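Local coordinates for histone-lysine N-methyltransferase, H3 lysine-9 specific SUVH4 (Arabidopsis thaliana, PDB 4QEO), which methylates histone H3 at its ninth residue, a lysine, using S-adenosyl-L-methionine and binds methylated DNA, so linking DNA methylation to transcriptional silencing, at residues D89-S92 with M93-K97; G151-A154 with L155-C159; Y182-D185 with G186-K189. All blocks are in the same frame, centred on the assembly; numbering follows the deposited sequence.

Interaction 1: D89-S92 with M93-K97. With nucleotides of chain C.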
ATOM      1  N   ASP A  89      16.497  16.064  -9.574  1.00 20.85           N
ATOM      2  CA  ASP A  89      15.378  16.693 -10.258  1.00 23.01           C
ATOM      3  C   ASP A  89      15.431  18.206 -10.029  1.00 22.65           C
ATOM      4  O   ASP A  89      15.586  18.670  -8.891  1.00 20.32           O
ATOM      5  CB  ASP A  89      14.061  16.114  -9.716  1.00 23.33           C
ATOM      6  CG  ASP A  89      12.954  16.178 -10.744  1.00 37.26           C
ATOM      7  OD1 ASP A  89      13.284  16.173 -11.954  1.00 40.39           O
ATOM      8  OD2 ASP A  89      11.772  16.223 -10.350  1.00 31.66           O
ATOM      9  N   TYR A  90      15.335  18.977 -11.107  1.00 16.63           N
ATOM     10  CA  TYR A  90      15.466  20.431 -10.987  1.00 22.25           C
ATOM     11  C   TYR A  90      14.567  21.223 -11.921  1.00 24.18           C
ATOM     12  O   TYR A  90      14.101  20.716 -12.937  1.00 23.06           O
ATOM     13  CB  TYR A  90      16.918  20.855 -11.188  1.00 23.44           C
ATOM     14  CG  TYR A  90      17.517  20.561 -12.558  1.00 23.72           C
ATOM     15  CD1 TYR A  90      17.457  21.504 -13.569  1.00 27.84           C
ATOM     16  CD2 TYR A  90      18.162  19.351 -12.825  1.00 22.65           C
ATOM     17  CE1 TYR A  90      18.018  21.273 -14.803  1.00 29.01           C
ATOM     18  CE2 TYR A  90      18.732  19.100 -14.075  1.00 25.14           C
ATOM     19  CZ  TYR A  90      18.652  20.076 -15.053  1.00 29.49           C
ATOM     20  OH  TYR A  90      19.202  19.881 -16.289  1.00 31.62           O
ATOM     21  N   MET A  91      14.297  22.463 -11.537  1.00 22.14           N
ATOM     22  CA  MET A  91      13.588  23.405 -12.386  1.00 26.32           C
ATOM     23  C   MET A  91      14.563  23.870 -13.429  1.00 30.25           C
ATOM     24  O   MET A  91      15.625  24.406 -13.088  1.00 28.51           O
ATOM     25  CB  MET A  91      13.116  24.620 -11.575  1.00 25.90           C
ATOM     26  CG  MET A  91      12.009  24.324 -10.574  1.00 28.65           C
ATOM     27  SD  MET A  91      11.707  25.813  -9.595  1.00 32.81           S
ATOM     28  CE  MET A  91      10.188  25.311  -8.812  1.00 22.95           C
ATOM     29  N   SER A  92      14.199  23.660 -14.691  1.00 34.05           N
ATOM     30  CA  SER A  92      14.998  24.110 -15.827  1.00 34.72           C
ATOM     31  C   SER A  92      14.751  25.591 -16.078  1.00 36.39           C
ATOM     32  O   SER A  92      13.970  26.225 -15.362  1.00 36.22           O
ATOM     33  CB  SER A  92      14.589  23.331 -17.074  1.00 38.09           C
ATOM     34  OG  SER A  92      13.280  23.721 -17.480  1.00 36.56           O
ATOM     35  N   MET A  93      15.383  26.134 -17.120  1.00 34.87           N
ATOM     36  CA  MET A  93      15.218  27.552 -17.468  1.00 39.51           C
ATOM     37  C   MET A  93      13.773  27.924 -17.820  1.00 37.94           C
ATOM     38  O   MET A  93      13.440  29.101 -17.873  1.00 40.29           O
ATOM     39  CB  MET A  93      16.139  27.961 -18.633  1.00 43.72           C
ATOM     40  CG  MET A  93      17.606  27.642 -18.435  1.00 46.65           C
ATOM     41  SD  MET A  93      18.278  28.332 -16.910  1.00 43.15           S
ATOM     42  CE  MET A  93      18.098  30.099 -17.187  1.00 38.58           C
ATOM     43  N   GLU A  94      12.916  26.938 -18.057  1.00 41.72           N
ATOM     44  CA  GLU A  94      11.509  27.224 -18.345  1.00 44.80           C
ATOM     45  C   GLU A  94      10.834  27.931 -17.159  1.00 44.09           C
ATOM     46  O   GLU A  94       9.840  28.648 -17.312  1.00 46.40           O
ATOM     47  CB  GLU A  94      10.765  25.933 -18.687  1.00 54.08           C
ATOM     48  CG  GLU A  94       9.328  26.142 -19.129  1.00 65.75           C
ATOM     49  CD  GLU A  94       8.390  25.102 -18.554  1.00 73.81           C
ATOM     50  OE1 GLU A  94       8.517  23.912 -18.915  1.00 76.25           O
ATOM     51  OE2 GLU A  94       7.532  25.478 -17.728  1.00 75.67           O
ATOM     52  N   TYR A  95      11.399  27.735 -15.974  1.00 36.66           N
ATOM     53  CA  TYR A  95      10.831  28.282 -14.750  1.00 37.73           C
ATOM     54  C   TYR A  95      11.382  29.657 -14.431  1.00 38.17           C
ATOM     55  O   TYR A  95      11.061  30.255 -13.402  1.00 43.56           O
ATOM     56  CB  TYR A  95      11.128  27.340 -13.595  1.00 34.81           C
ATOM     57  CG  TYR A  95      10.284  26.094 -13.598  1.00 35.58           C
ATOM     58  CD1 TYR A  95      10.635  24.985 -14.363  1.00 31.21           C
ATOM     59  CD2 TYR A  95       9.131  26.027 -12.833  1.00 37.23           C
ATOM     60  CE1 TYR A  95       9.843  23.837 -14.351  1.00 33.89           C
ATOM     61  CE2 TYR A  95       8.357  24.910 -12.816  1.00 32.79           C
ATOM     62  CZ  TYR A  95       8.711  23.813 -13.567  1.00 31.61           C
ATOM     63  OH  TYR A  95       7.906  22.696 -13.539  1.00 39.00           O
ATOM     64  N   GLU A  96      12.211  30.157 -15.327  1.00 35.32           N
ATOM     65  CA  GLU A  96      12.984  31.364 -15.065  1.00 37.42           C
ATOM     66  C   GLU A  96      12.121  32.580 -14.748  1.00 42.01           C
ATOM     67  O   GLU A  96      12.391  33.318 -13.792  1.00 39.83           O
ATOM     68  CB  GLU A  96      13.924  31.605 -16.243  1.00 40.36           C
ATOM     69  CG  GLU A  96      13.985  32.987 -16.803  1.00 54.47           C
ATOM     70  CD  GLU A  96      14.957  33.038 -17.965  1.00 62.29           C
ATOM     71  OE1 GLU A  96      14.662  32.398 -19.000  1.00 65.89           O
ATOM     72  OE2 GLU A  96      16.021  33.683 -17.827  1.00 61.95           O
ATOM     73  N   LYS A  97      11.057  32.756 -15.524  1.00 46.65           N
ATOM     74  CA  LYS A  97      10.173  33.903 -15.373  1.00 50.84           C
ATOM     75  C   LYS A  97       9.343  33.807 -14.100  1.00 49.32           C
ATOM     76  O   LYS A  97       9.072  34.810 -13.450  1.00 50.32           O
ATOM     77  CB  LYS A  97       9.261  34.024 -16.598  1.00 60.16           C
ATOM     78  CG  LYS A  97       9.882  34.770 -17.771  1.00 64.36           C
ATOM     79  CD  LYS A  97       9.988  36.257 -17.465  1.00 70.46           C
ATOM     80  CE  LYS A  97      10.125  37.090 -18.736  1.00 75.13           C
ATOM     81  NZ  LYS A  97       9.946  38.550 -18.477  1.00 74.52           N
TER
ATOM     82  P    DA C  11      13.386  18.784 -17.623  1.00 58.03           P
ATOM     83  OP1  DA C  11      13.699  17.397 -17.418  1.00 58.49           O
ATOM     84  OP2  DA C  11      12.615  19.521 -16.658  1.00 55.06           O
ATOM     85  O5'  DA C  11      14.732  19.503 -18.041  1.00 50.75           O
ATOM     86  C5'  DA C  11      15.959  18.796 -18.073  1.00 49.96           C
ATOM     87  C4'  DA C  11      16.913  19.428 -19.058  1.00 52.01           C
ATOM     88  O4'  DA C  11      16.721  18.834 -20.350  1.00 54.50           O
ATOM     89  C3'  DA C  11      16.743  20.931 -19.254  1.00 54.62           C
ATOM     90  O3'  DA C  11      18.034  21.523 -19.324  1.00 56.22           O
ATOM     91  C2'  DA C  11      16.026  21.038 -20.583  1.00 60.70           C
ATOM     92  C1'  DA C  11      16.559  19.834 -21.326  1.00 59.00           C
ATOM     93  N9   DA C  11      15.686  19.299 -22.363  1.00 62.31           N
ATOM     94  C8   DA C  11      14.364  19.578 -22.585  1.00 59.75           C
ATOM     95  N7   DA C  11      13.849  18.924 -23.593  1.00 60.47           N
ATOM     96  C5   DA C  11      14.906  18.165 -24.072  1.00 59.36           C
ATOM     97  C6   DA C  11      15.012  17.258 -25.135  1.00 56.56           C
ATOM     98  N6   DA C  11      14.001  16.946 -25.942  1.00 56.77           N
ATOM     99  N1   DA C  11      16.209  16.684 -25.354  1.00 52.70           N
ATOM    100  C2   DA C  11      17.224  17.000 -24.547  1.00 58.43           C
ATOM    101  N3   DA C  11      17.251  17.837 -23.517  1.00 53.22           N
ATOM    102  C4   DA C  11      16.043  18.390 -23.327  1.00 62.00           C
ATOM    103  P    DC C  12      18.225  23.045 -19.116  1.00 63.68           P
ATOM    104  OP1  DC C  12      18.984  23.113 -17.909  1.00 68.39           O
ATOM    105  OP2  DC C  12      17.063  23.879 -19.307  1.00 68.48           O
ATOM    106  O5'  DC C  12      19.187  23.273 -20.341  1.00 71.62           O
ATOM    107  C5'  DC C  12      20.130  22.269 -20.668  1.00 71.12           C
ATOM    108  C4'  DC C  12      20.287  22.246 -22.166  1.00 71.34           C
ATOM    109  O4'  DC C  12      19.137  21.614 -22.768  1.00 66.52           O
ATOM    110  C3'  DC C  12      20.376  23.640 -22.794  1.00 73.52           C
ATOM    111  O3'  DC C  12      21.507  23.658 -23.658  1.00 77.85           O
ATOM    112  C2'  DC C  12      19.116  23.735 -23.631  1.00 73.98           C
ATOM    113  C1'  DC C  12      18.918  22.283 -23.974  1.00 69.58           C
ATOM    114  N1   DC C  12      17.598  21.918 -24.487  1.00 66.85           N
ATOM    115  C2   DC C  12      17.511  20.927 -25.461  1.00 63.44           C
ATOM    116  O2   DC C  12      18.540  20.337 -25.807  1.00 60.31           O
ATOM    117  N3   DC C  12      16.309  20.624 -25.988  1.00 61.19           N
ATOM    118  C4   DC C  12      15.224  21.288 -25.596  1.00 61.72           C
ATOM    119  N4   DC C  12      14.057  20.948 -26.136  1.00 60.03           N
ATOM    120  C5   DC C  12      15.286  22.312 -24.611  1.00 62.82           C
ATOM    121  C6   DC C  12      16.487  22.611 -24.108  1.00 65.28           C
TER
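Met91 lies over one face of the Tyr95 ring, and its CG sits 4.0 Å from the ring centroid, only 13° off the ring normal, a CH-pi contact. The chain is extended beyond CG and crosses the tyrosine side chain at about a right angle, carrying SD to an oblique Met-aromatic position 4.7 Å from the same centroid. Methionine suits this place because a slim, polarisable chain can follow a flat aromatic surface. Between these two residues the backbone turns: Tyr95 N donates to Ser92 O over 3.0 Å, the bond that opens the 3-10 segment. Ser92 closes a smaller ring as well, an ST turn in which Glu94 N reaches Ser92 OG at 3.3 Å. A chi1 of 70° folds OG back between backbone N and carbonyl carbon, within range of that amide. Farther out, Tyr95 OH bonds Lys55 N and Glu94 pairs with Arg54, tying the turn to the neighbouring loop, while Met91 is held by backbone bonds to Leu106 in the SRA domain sheet. DNA lies alongside: Ser92 CB is 3.4 Å from OP2 of DC12 of chain C, and Tyr90 OH is 3.6 Å from its OP1. The atoms approached are phosphate and sugar atoms and not bases, so this turn probably contributes packing against the DNA backbone and little base-sequence preference.

Interaction 2: G151-A154 with L155-C159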
ATOM      1  N   GLY A 151      22.092  19.301 -13.146  1.00 25.03           N
ATOM      2  CA  GLY A 151      21.800  19.122 -11.741  1.00 21.84           C
ATOM      3  C   GLY A 151      22.862  19.687 -10.815  1.00 23.48           C
ATOM      4  O   GLY A 151      22.560  20.104  -9.753  1.00 21.46           O
ATOM      5  N   ASN A 152      24.104  19.603 -11.230  1.00 24.16           N
ATOM      6  CA  ASN A 152      25.197  20.180 -10.515  1.00 23.87           C
ATOM      7  C   ASN A 152      25.118  21.704 -10.424  1.00 25.03           C
ATOM      8  O   ASN A 152      25.264  22.239  -9.375  1.00 21.54           O
ATOM      9  CB  ASN A 152      26.508  19.716 -11.122  1.00 22.28           C
ATOM     10  CG  ASN A 152      26.640  18.200 -11.176  1.00 28.20           C
ATOM     11  OD1 ASN A 152      25.941  17.483 -10.523  1.00 24.29           O
ATOM     12  ND2 ASN A 152      27.553  17.739 -11.970  1.00 25.82           N
ATOM     13  N   LEU A 153      24.801  22.364 -11.524  1.00 23.39           N
ATOM     14  CA  LEU A 153      24.543  23.799 -11.541  1.00 25.24           C
ATOM     15  C   LEU A 153      23.303  24.132 -10.677  1.00 22.28           C
ATOM     16  O   LEU A 153      23.292  25.120  -9.928  1.00 21.85           O
ATOM     17  CB  LEU A 153      24.374  24.282 -12.991  1.00 19.44           C
ATOM     18  CG  LEU A 153      24.051  25.768 -13.171  1.00 21.69           C
ATOM     19  CD1 LEU A 153      25.170  26.672 -12.579  1.00 22.28           C
ATOM     20  CD2 LEU A 153      23.792  26.077 -14.654  1.00 27.13           C
ATOM     21  N   ALA A 154      22.283  23.279 -10.765  1.00 21.96           N
ATOM     22  CA  ALA A 154      21.032  23.473 -10.031  1.00 19.43           C
ATOM     23  C   ALA A 154      21.248  23.434  -8.514  1.00 21.34           C
ATOM     24  O   ALA A 154      20.732  24.299  -7.760  1.00 23.15           O
ATOM     25  CB  ALA A 154      19.982  22.409 -10.473  1.00 18.70           C
ATOM     26  N   LEU A 155      22.012  22.440  -8.064  1.00 20.49           N
ATOM     27  CA  LEU A 155      22.386  22.341  -6.638  1.00 18.08           C
ATOM     28  C   LEU A 155      23.263  23.514  -6.217  1.00 23.38           C
ATOM     29  O   LEU A 155      23.151  24.029  -5.092  1.00 22.14           O
ATOM     30  CB  LEU A 155      23.108  21.022  -6.361  1.00 18.21           C
ATOM     31  CG  LEU A 155      22.197  19.773  -6.379  1.00 20.77           C
ATOM     32  CD1 LEU A 155      23.044  18.503  -6.346  1.00 18.26           C
ATOM     33  CD2 LEU A 155      21.257  19.826  -5.182  1.00 19.95           C
ATOM     34  N   LYS A 156      24.150  23.945  -7.113  1.00 20.07           N
ATOM     35  CA  LYS A 156      24.959  25.140  -6.808  1.00 19.26           C
ATOM     36  C   LYS A 156      24.070  26.359  -6.554  1.00 24.37           C
ATOM     37  O   LYS A 156      24.293  27.136  -5.615  1.00 23.48           O
ATOM     38  CB  LYS A 156      25.969  25.407  -7.943  1.00 19.29           C
ATOM     39  CG  LYS A 156      26.383  26.880  -8.148  1.00 19.43           C
ATOM     40  CD  LYS A 156      27.370  26.978  -9.358  1.00 24.28           C
ATOM     41  CE  LYS A 156      27.573  28.419  -9.879  1.00 22.73           C
ATOM     42  NZ  LYS A 156      28.331  29.254  -8.915  1.00 26.23           N
ATOM     43  N   HIS A 157      23.043  26.526  -7.382  1.00 18.74           N
ATOM     44  CA  HIS A 157      22.156  27.673  -7.198  1.00 22.22           C
ATOM     45  C   HIS A 157      21.354  27.535  -5.896  1.00 24.42           C
ATOM     46  O   HIS A 157      21.072  28.534  -5.227  1.00 24.59           O
ATOM     47  CB  HIS A 157      21.226  27.863  -8.411  1.00 24.09           C
ATOM     48  CG  HIS A 157      21.943  28.355  -9.642  1.00 26.67           C
ATOM     49  ND1 HIS A 157      21.503  28.090 -10.920  1.00 24.88           N
ATOM     50  CD2 HIS A 157      23.085  29.076  -9.780  1.00 29.68           C
ATOM     51  CE1 HIS A 157      22.325  28.653 -11.795  1.00 28.50           C
ATOM     52  NE2 HIS A 157      23.301  29.245 -11.126  1.00 27.65           N
ATOM     53  N   CYS A 158      20.987  26.305  -5.546  1.00 21.13           N
ATOM     54  CA  CYS A 158      20.320  26.081  -4.265  1.00 23.14           C
ATOM     55  C   CYS A 158      21.166  26.578  -3.102  1.00 20.93           C
ATOM     56  O   CYS A 158      20.659  27.273  -2.196  1.00 21.75           O
ATOM     57  CB  CYS A 158      20.004  24.595  -4.062  1.00 22.26           C
ATOM     58  SG  CYS A 158      18.659  23.971  -5.072  1.00 23.47           S
ATOM     59  N   CYS A 159      22.439  26.186  -3.111  1.00 21.24           N
ATOM     60  CA  CYS A 159      23.407  26.649  -2.110  1.00 21.76           C
ATOM     61  C   CYS A 159      23.459  28.166  -2.065  1.00 24.22           C
ATOM     62  O   CYS A 159      23.403  28.770  -0.994  1.00 27.16           O
ATOM     63  CB  CYS A 159      24.818  26.128  -2.457  1.00 21.27           C
ATOM     64  SG  CYS A 159      26.091  26.618  -1.261  1.00 23.69           S
TER
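From Gly151 to Cys159 the backbone is regular alpha-helix, with amides 155 to 158 each bonded to the carbonyl four residues earlier, as in Leu155 N to Gly151 O at 2.9 Å and Cys158 N to Ala154 O at 3.0 Å. This is the opening part of helix 151-161 of the SRA domain, packed against the domain's beta-sheet. Leu153 and His157, one turn apart, make the main side-chain contact. With CG anti to the backbone N (chi1 178°), the leucine is turned toward His157, and Leu153 CD1 comes within 3.5 Å of His157 NE2, while Leu153 CG and CD1 both approach His157 CE1. The branch carbon and one methyl thus pack against the CE1 and NE2 end of the imidazole. Its other nitrogen, ND1, is bonded to Pro105 O, and this bond limits rotation of the ring. Lys156 takes up the neighbouring flank: its CD runs 3.9 Å from Leu153 CD1, so the aliphatic part of the chain touches the leucine, before a bend at chi4 brings NZ to a salt bridge with Glu160. The inward residues are small or apolar, as close approach to the sheet demands. Ala154 fits against Tyr90 and Ala107, Leu155 reaches Ile88 and Ala107, and Cys158 meets Ala107 and Val190. Asn152, near the start of the helix, uses both ends of its amide, OD1 toward Gln131 N and ND2 toward Leu147 O, and so joins the first turn to the preceding loop. On the imidazole itself, Leu153 O stands over one face of the His157 ring, 3.5 Å above its plane and displaced toward the rim.

Interaction 3: Y182-D185 with G186-K189; sequences YTYD and GLYK. With nucleotides of chain B.
Strand 180-197 bends sharply where these two segments join, for the directions of 182-185 and 186-189 differ by 61°. The turn falls at Asp185 and Gly186; glycine takes a positive phi of 107°, where a CB would collide with Asp185 O, so the residue type is dictated by the backbone. Over the bend lies Tyr184. Its CG is anti to the backbone N (chi1 170°), which sends the ring forward along the chain until Gly186 N rests over one face, 3.4 Å from Tyr184 CE1. The phenol end goes farther, with Tyr184 OH 3.5 Å from Leu187 CD2, and finds its polar partner in Asp59. A tyrosine therefore serves both needs, a flat surface for the bare glycine backbone and a hydroxyl that reaches beyond it. Asp185 is held through both carboxylate oxygens: Thr183 OG1 donates to Asp185 OD1 over 2.8 Å, on the syn side but tilted well out of the carboxylate plane, and OD2 forms a salt bridge with Arg169. Its backbone O accepts from Arg211, so the bend is bonded to both flanking strands. Before it, Tyr182 turns to the DNA, donating from OH to OP2 of DT9 of chain B over 2.6 Å, with this oxygen at the ring edge and in its plane; Arg180 bonds the same hydroxyl and helps place it. A long, strongly bent strand paired with neighbours on both sides is in keeping with the curved sheet of the SRA fold, the DNA-binding domain of this family, and Tyr182 adds a contact to the phosphate backbone.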
ATOM      1  N   TYR A 182      11.814   3.619  -1.118  1.00 20.91           N
ATOM      2  CA  TYR A 182      12.412   4.948  -1.109  1.00 20.21           C
ATOM      3  C   TYR A 182      11.711   5.783  -0.047  1.00 29.82           C
ATOM      4  O   TYR A 182      10.501   5.941  -0.094  1.00 30.02           O
ATOM      5  CB  TYR A 182      12.263   5.584  -2.491  1.00 19.11           C
ATOM      6  CG  TYR A 182      13.050   4.845  -3.546  1.00 25.66           C
ATOM      7  CD1 TYR A 182      12.469   3.816  -4.289  1.00 23.13           C
ATOM      8  CD2 TYR A 182      14.385   5.157  -3.786  1.00 22.91           C
ATOM      9  CE1 TYR A 182      13.203   3.114  -5.256  1.00 23.53           C
ATOM     10  CE2 TYR A 182      15.125   4.465  -4.748  1.00 27.60           C
ATOM     11  CZ  TYR A 182      14.531   3.447  -5.478  1.00 27.32           C
ATOM     12  OH  TYR A 182      15.271   2.760  -6.435  1.00 27.15           O
ATOM     13  N   THR A 183      12.447   6.299   0.932  1.00 25.20           N
ATOM     14  CA  THR A 183      11.792   7.107   1.954  1.00 19.82           C
ATOM     15  C   THR A 183      12.161   8.563   1.764  1.00 19.58           C
ATOM     16  O   THR A 183      13.343   8.908   1.670  1.00 23.25           O
ATOM     17  CB  THR A 183      12.183   6.678   3.378  1.00 28.68           C
ATOM     18  OG1 THR A 183      13.590   6.910   3.565  1.00 32.09           O
ATOM     19  CG2 THR A 183      11.866   5.200   3.583  1.00 24.43           C
ATOM     20  N   TYR A 184      11.147   9.415   1.689  1.00 24.81           N
ATOM     21  CA  TYR A 184      11.371  10.850   1.735  1.00 23.05           C
ATOM     22  C   TYR A 184      11.802  11.243   3.144  1.00 22.15           C
ATOM     23  O   TYR A 184      11.042  11.069   4.101  1.00 21.61           O
ATOM     24  CB  TYR A 184      10.091  11.597   1.339  1.00 18.40           C
ATOM     25  CG  TYR A 184      10.179  13.084   1.596  1.00 19.19           C
ATOM     26  CD1 TYR A 184      11.274  13.819   1.148  1.00 20.11           C
ATOM     27  CD2 TYR A 184       9.162  13.758   2.269  1.00 19.72           C
ATOM     28  CE1 TYR A 184      11.373  15.179   1.391  1.00 18.60           C
ATOM     29  CE2 TYR A 184       9.248  15.117   2.512  1.00 23.23           C
ATOM     30  CZ  TYR A 184      10.353  15.822   2.071  1.00 20.50           C
ATOM     31  OH  TYR A 184      10.442  17.178   2.310  1.00 21.97           O
ATOM     32  N   ASP A 185      13.007  11.801   3.274  1.00 20.20           N
ATOM     33  CA  ASP A 185      13.582  12.031   4.586  1.00 23.93           C
ATOM     34  C   ASP A 185      13.584  13.497   5.024  1.00 22.58           C
ATOM     35  O   ASP A 185      14.192  13.846   6.043  1.00 23.39           O
ATOM     36  CB  ASP A 185      15.002  11.450   4.637  1.00 25.97           C
ATOM     37  CG  ASP A 185      15.006   9.924   4.627  1.00 31.58           C
ATOM     38  OD1 ASP A 185      13.943   9.312   4.889  1.00 25.76           O
ATOM     39  OD2 ASP A 185      16.071   9.333   4.367  1.00 26.52           O
ATOM     40  N   GLY A 186      12.911  14.350   4.259  1.00 19.76           N
ATOM     41  CA  GLY A 186      12.784  15.752   4.634  1.00 21.33           C
ATOM     42  C   GLY A 186      13.618  16.712   3.803  1.00 22.68           C
ATOM     43  O   GLY A 186      14.308  16.311   2.852  1.00 18.96           O
ATOM     44  N   LEU A 187      13.566  17.991   4.166  1.00 16.93           N
ATOM     45  CA  LEU A 187      14.312  19.003   3.445  1.00 20.09           C
ATOM     46  C   LEU A 187      15.752  19.151   3.985  1.00 22.48           C
ATOM     47  O   LEU A 187      15.983  19.062   5.192  1.00 22.21           O
ATOM     48  CB  LEU A 187      13.572  20.337   3.549  1.00 18.83           C
ATOM     49  CG  LEU A 187      12.128  20.288   3.022  1.00 23.14           C
ATOM     50  CD1 LEU A 187      11.409  21.548   3.397  1.00 22.02           C
ATOM     51  CD2 LEU A 187      12.175  20.155   1.491  1.00 21.36           C
ATOM     52  N   TYR A 188      16.701  19.379   3.080  1.00 23.94           N
ATOM     53  CA  TYR A 188      18.096  19.670   3.430  1.00 16.72           C
ATOM     54  C   TYR A 188      18.513  20.932   2.706  1.00 22.67           C
ATOM     55  O   TYR A 188      18.069  21.195   1.587  1.00 25.08           O
ATOM     56  CB  TYR A 188      19.031  18.530   2.975  1.00 16.60           C
ATOM     57  CG  TYR A 188      18.955  17.229   3.776  1.00 20.87           C
ATOM     58  CD1 TYR A 188      17.788  16.477   3.842  1.00 19.38           C
ATOM     59  CD2 TYR A 188      20.093  16.732   4.425  1.00 19.45           C
ATOM     60  CE1 TYR A 188      17.738  15.270   4.554  1.00 19.76           C
ATOM     61  CE2 TYR A 188      20.052  15.521   5.133  1.00 18.70           C
ATOM     62  CZ  TYR A 188      18.880  14.801   5.196  1.00 17.87           C
ATOM     63  OH  TYR A 188      18.836  13.618   5.916  1.00 19.51           O
ATOM     64  N   LYS A 189      19.389  21.715   3.324  1.00 16.76           N
ATOM     65  CA  LYS A 189      20.046  22.781   2.603  1.00 16.55           C
ATOM     66  C   LYS A 189      21.329  22.269   1.982  1.00 24.48           C
ATOM     67  O   LYS A 189      21.927  21.320   2.485  1.00 20.38           O
ATOM     68  CB  LYS A 189      20.378  23.948   3.547  1.00 23.85           C
ATOM     69  CG  LYS A 189      21.424  23.650   4.646  1.00 24.90           C
ATOM     70  CD  LYS A 189      21.922  25.000   5.286  1.00 29.50           C
ATOM     71  CE  LYS A 189      23.046  24.829   6.337  1.00 32.00           C
ATOM     72  NZ  LYS A 189      23.548  26.162   6.903  1.00 31.68           N
TER
ATOM     73  P    DT B   9      13.536   1.175  -9.076  1.00 28.67           P
ATOM     74  OP1  DT B   9      12.230   1.699  -8.925  1.00 27.69           O
ATOM     75  OP2  DT B   9      14.335   0.898  -7.927  1.00 32.57           O
ATOM     76  O5'  DT B   9      13.446  -0.147  -9.944  1.00 30.74           O
ATOM     77  C5'  DT B   9      12.597  -0.213 -11.089  1.00 32.41           C
ATOM     78  C4'  DT B   9      12.886  -1.443 -11.918  1.00 40.53           C
ATOM     79  O4'  DT B   9      14.129  -1.301 -12.598  1.00 37.77           O
ATOM     80  C3'  DT B   9      12.997  -2.764 -11.155  1.00 40.67           C
ATOM     81  O3'  DT B   9      11.763  -3.456 -11.228  1.00 42.50           O
ATOM     82  C2'  DT B   9      14.082  -3.529 -11.891  1.00 42.94           C
ATOM     83  C1'  DT B   9      14.547  -2.584 -12.982  1.00 46.28           C
ATOM     84  N1   DT B   9      15.989  -2.522 -13.188  1.00 46.80           N
ATOM     85  C2   DT B   9      16.482  -2.693 -14.459  1.00 47.77           C
ATOM     86  O2   DT B   9      15.779  -2.952 -15.414  1.00 46.52           O
ATOM     87  N3   DT B   9      17.838  -2.560 -14.564  1.00 43.01           N
ATOM     88  C4   DT B   9      18.725  -2.263 -13.556  1.00 44.03           C
ATOM     89  O4   DT B   9      19.913  -2.156 -13.806  1.00 48.00           O
ATOM     90  C5   DT B   9      18.138  -2.073 -12.255  1.00 40.38           C
ATOM     91  C7   DT B   9      19.028  -1.769 -11.094  1.00 34.54           C
ATOM     92  C6   DT B   9      16.815  -2.195 -12.141  1.00 41.54           C
ATOM     93  P    DA B   8      18.518   4.723  -8.460  1.00 30.27           P
ATOM     94  OP1  DA B   8      17.937   5.629  -7.520  1.00 27.90           O
ATOM     95  OP2  DA B   8      18.687   3.362  -8.095  1.00 26.72           O
ATOM     96  O5'  DA B   8      17.509   4.806  -9.670  1.00 27.64           O
ATOM     97  C5'  DA B   8      17.552   3.841 -10.704  1.00 29.45           C
ATOM     98  C4'  DA B   8      16.167   3.327 -10.990  1.00 29.76           C
ATOM     99  O4'  DA B   8      16.135   2.822 -12.328  1.00 27.78           O
ATOM    100  C3'  DA B   8      15.764   2.150 -10.120  1.00 29.16           C
ATOM    101  O3'  DA B   8      14.343   2.106 -10.014  1.00 27.53           O
ATOM    102  C2'  DA B   8      16.391   0.983 -10.855  1.00 28.73           C
ATOM    103  C1'  DA B   8      16.426   1.439 -12.313  1.00 29.59           C
ATOM    104  N9   DA B   8      17.682   1.249 -13.027  1.00 34.14           N
ATOM    105  C8   DA B   8      18.965   1.325 -12.557  1.00 34.64           C
ATOM    106  N7   DA B   8      19.876   1.154 -13.480  1.00 35.23           N
ATOM    107  C5   DA B   8      19.143   0.969 -14.640  1.00 33.99           C
ATOM    108  C6   DA B   8      19.522   0.738 -15.973  1.00 36.81           C
ATOM    109  N6   DA B   8      20.786   0.663 -16.380  1.00 36.21           N
ATOM    110  N1   DA B   8      18.543   0.604 -16.886  1.00 40.97           N
ATOM    111  C2   DA B   8      17.275   0.677 -16.480  1.00 40.92           C
ATOM    112  N3   DA B   8      16.793   0.899 -15.263  1.00 37.76           N
ATOM    113  C4   DA B   8      17.791   1.034 -14.377  1.00 34.68           C
TER

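In the fold
Interactions 1, 2 and 3 come in series along the chain, all inside the SRA domain and away from the zinc and S-adenosyl-L-homocysteine sites of the catalytic part. Interactions 1 and 3 both reach the same mixed sheet, the first at the end of strand 88-91 and the last on strand 180-197, with centres about 21 Å apart. Helix 151-161 of interaction 2 packs on that sheet, its centre about 12 Å from that of interaction 1, where Tyr90 CB meets Ala154 CB at 3.5 Å, and about 17 Å from that of interaction 3. Interactions 1 and 3 lie beside phosphates of different DNA strands, chains C and B, consistent with one domain that meets both strands of the duplex.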